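Local structure of putative acetyltransferase (Staphylococcus aureus subsp. aureus Mu50, 3H4Q) at residues 82-88 against 106-112. The protein is of unconfirmed function but, as a member of the GNAT family, probably transfers an acetyl group from acetyl-CoA to a substrate not yet identified. Sequence-based numbering, arbitrary orientation.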
# COMPACT_ATOMS: atom_id res chain seq x y z
N PHE A 82 -5.09 -6.10 0.04
CA PHE A 82 -4.83 -5.26 1.21
C PHE A 82 -3.85 -4.14 0.88
O PHE A 82 -3.20 -4.17 -0.16
CB PHE A 82 -4.30 -6.08 2.40
CG PHE A 82 -2.94 -6.68 2.18
CD1 PHE A 82 -2.81 -7.93 1.59
CD2 PHE A 82 -1.80 -6.02 2.60
CE1 PHE A 82 -1.56 -8.50 1.40
CE2 PHE A 82 -0.55 -6.58 2.41
CZ PHE A 82 -0.43 -7.83 1.81
N ILE A 83 -3.75 -3.18 1.79
CA ILE A 83 -2.87 -2.03 1.64
C ILE A 83 -2.44 -1.61 3.03
O ILE A 83 -3.22 -1.69 3.98
CB ILE A 83 -3.59 -0.86 0.91
CG1 ILE A 83 -2.62 0.27 0.55
CG2 ILE A 83 -4.74 -0.30 1.75
CD1 ILE A 83 -3.19 1.28 -0.48
N VAL A 84 -1.18 -1.18 3.16
CA VAL A 84 -0.62 -0.71 4.43
C VAL A 84 -0.21 0.74 4.22
O VAL A 84 0.55 1.03 3.30
CB VAL A 84 0.58 -1.53 4.78
CG1 VAL A 84 1.28 -0.98 6.00
CG2 VAL A 84 0.15 -2.99 4.99
N VAL A 85 -0.73 1.65 5.03
CA VAL A 85 -0.43 3.08 4.92
C VAL A 85 -0.27 3.70 6.30
O VAL A 85 -1.00 3.35 7.24
CB VAL A 85 -1.52 3.84 4.17
CG1 VAL A 85 -2.88 3.65 4.85
CG2 VAL A 85 -1.18 5.31 4.10
N ASP A 86 0.71 4.59 6.42
CA ASP A 86 1.01 5.29 7.67
C ASP A 86 1.95 6.46 7.34
O ASP A 86 2.09 6.83 6.17
CB ASP A 86 1.60 4.33 8.70
CG ASP A 86 2.89 3.69 8.24
OD1 ASP A 86 3.77 4.42 7.75
OD2 ASP A 86 3.04 2.46 8.42
N GLN A 87 2.56 7.06 8.37
CA GLN A 87 3.46 8.20 8.18
C GLN A 87 4.92 7.89 8.55
O GLN A 87 5.74 8.82 8.66
CB GLN A 87 2.93 9.39 8.98
CG GLN A 87 1.60 9.93 8.47
CD GLN A 87 1.08 11.06 9.33
OE1 GLN A 87 0.84 10.87 10.51
NE2 GLN A 87 0.88 12.24 8.74
N ASP A 88 5.23 6.61 8.70
CA ASP A 88 6.60 6.17 8.95
C ASP A 88 7.31 6.14 7.60
O ASP A 88 6.87 5.45 6.69
CB ASP A 88 6.61 4.78 9.57
CG ASP A 88 5.88 4.71 10.91
OD1 ASP A 88 5.87 5.73 11.64
OD2 ASP A 88 5.34 3.63 11.25
N PHE A 106 2.12 11.01 4.19
CA PHE A 106 1.68 9.61 4.31
C PHE A 106 2.49 8.74 3.35
O PHE A 106 3.02 9.22 2.34
CB PHE A 106 0.18 9.48 4.04
CG PHE A 106 -0.67 9.89 5.19
CD1 PHE A 106 -0.96 11.22 5.41
CD2 PHE A 106 -1.16 8.95 6.07
CE1 PHE A 106 -1.74 11.60 6.49
CE2 PHE A 106 -1.93 9.35 7.15
CZ PHE A 106 -2.22 10.66 7.35
N VAL A 107 2.60 7.45 3.68
CA VAL A 107 3.41 6.52 2.92
C VAL A 107 2.66 5.20 2.71
O VAL A 107 2.18 4.60 3.68
CB VAL A 107 4.71 6.17 3.69
CG1 VAL A 107 5.51 5.15 2.92
CG2 VAL A 107 5.53 7.42 3.99
N ILE A 108 2.57 4.76 1.46
CA ILE A 108 1.97 3.47 1.14
C ILE A 108 3.13 2.50 1.07
O ILE A 108 3.98 2.59 0.19
CB ILE A 108 1.22 3.50 -0.19
CG1 ILE A 108 0.08 4.52 -0.07
CG2 ILE A 108 0.71 2.08 -0.56
CD1 ILE A 108 -0.74 4.69 -1.30
N HIS A 109 3.16 1.57 2.01
CA HIS A 109 4.26 0.63 2.11
C HIS A 109 4.06 -0.63 1.36
O HIS A 109 5.02 -1.23 0.93
CB HIS A 109 4.50 0.26 3.57
CG HIS A 109 4.89 1.41 4.42
ND1 HIS A 109 6.12 2.00 4.33
CD2 HIS A 109 4.21 2.10 5.37
CE1 HIS A 109 6.20 3.00 5.19
NE2 HIS A 109 5.05 3.08 5.83
N ARG A 110 2.82 -1.06 1.22
CA ARG A 110 2.54 -2.29 0.49
C ARG A 110 1.11 -2.28 -0.01
O ARG A 110 0.23 -1.75 0.64
CB ARG A 110 2.80 -3.51 1.38
CG ARG A 110 2.86 -4.84 0.65
CD ARG A 110 4.10 -4.99 -0.24
NE ARG A 110 4.16 -6.33 -0.82
CZ ARG A 110 3.60 -6.71 -1.97
NH1 ARG A 110 2.93 -5.85 -2.73
NH2 ARG A 110 3.72 -7.97 -2.35
N LEU A 111 0.90 -2.84 -1.20
CA LEU A 111 -0.41 -2.92 -1.85
C LEU A 111 -0.45 -4.23 -2.65
O LEU A 111 0.48 -4.53 -3.39
CB LEU A 111 -0.62 -1.76 -2.82
CG LEU A 111 -1.91 -1.72 -3.65
CD1 LEU A 111 -3.17 -1.74 -2.76
CD2 LEU A 111 -1.93 -0.46 -4.53
N THR A 112 -1.51 -5.01 -2.50
CA THR A 112 -1.66 -6.24 -3.26
C THR A 112 -3.12 -6.50 -3.49
O THR A 112 -3.93 -6.25 -2.59
CB THR A 112 -1.15 -7.47 -2.52
OG1 THR A 112 0.15 -7.22 -1.98
CG2 THR A 112 -1.08 -8.64 -3.45
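Phe82 and Thr112 face each other as an antiparallel hydrogen-bonded pair: Phe82 N-H donates to Thr112 O (2.9 Å), and Thr112 N-H donates back to Phe82 O. Their side chains run alongside each other, and Phe61 meets the Phe82 ring nearly at right angles. Ile83 points to the other face, where a branched aliphatic chain suits the buried apolar layer packed on Val128 and Phe125 of helix 120-134: its CD1 lies 3.8 Å from Leu111 CD1, and its CG1 meets Ile108 CG2. Val84, a beta-branched residue suited to a buried strand, bonds through N to Arg110 O, but its O receives the amide of His109 (3.0 Å). His109 and Arg110 thus lie opposite the single Val84 in a beta bulge, consistent with the beta4 bulge of GNAT enzymes, which usually borders the acetyl-CoA site; strand 139-143 continues the sheet in parallel beyond 106-112. The bulge turns the His109 side chain toward strand 82-86. Val85, back on the Ile83 face, rests its compact apolar CG2 against Phe106 CD2. Asp86 has a carboxylate short enough to stay beside the strand; CG sits between its own N and carbonyl carbon (chi1 60°), which brings OD1 to His109 NE2, the donor, at 2.7 Å, in the imidazole plane but 35° out of the carboxylate plane. From the opposite face Asp88 N reaches OD1, closing an Asx turn, so two N-H groups hold this oxygen. Gln87 suits the rim through its aliphatic stem and amide: CG lies over the Phe106 ring, 3.8 Å from the centroid in a CH-pi contact, the amide stacks at 23° to the ring, which also borders a glycol probably from the crystallisation liquor, and NE2 bonds to Gly104 O.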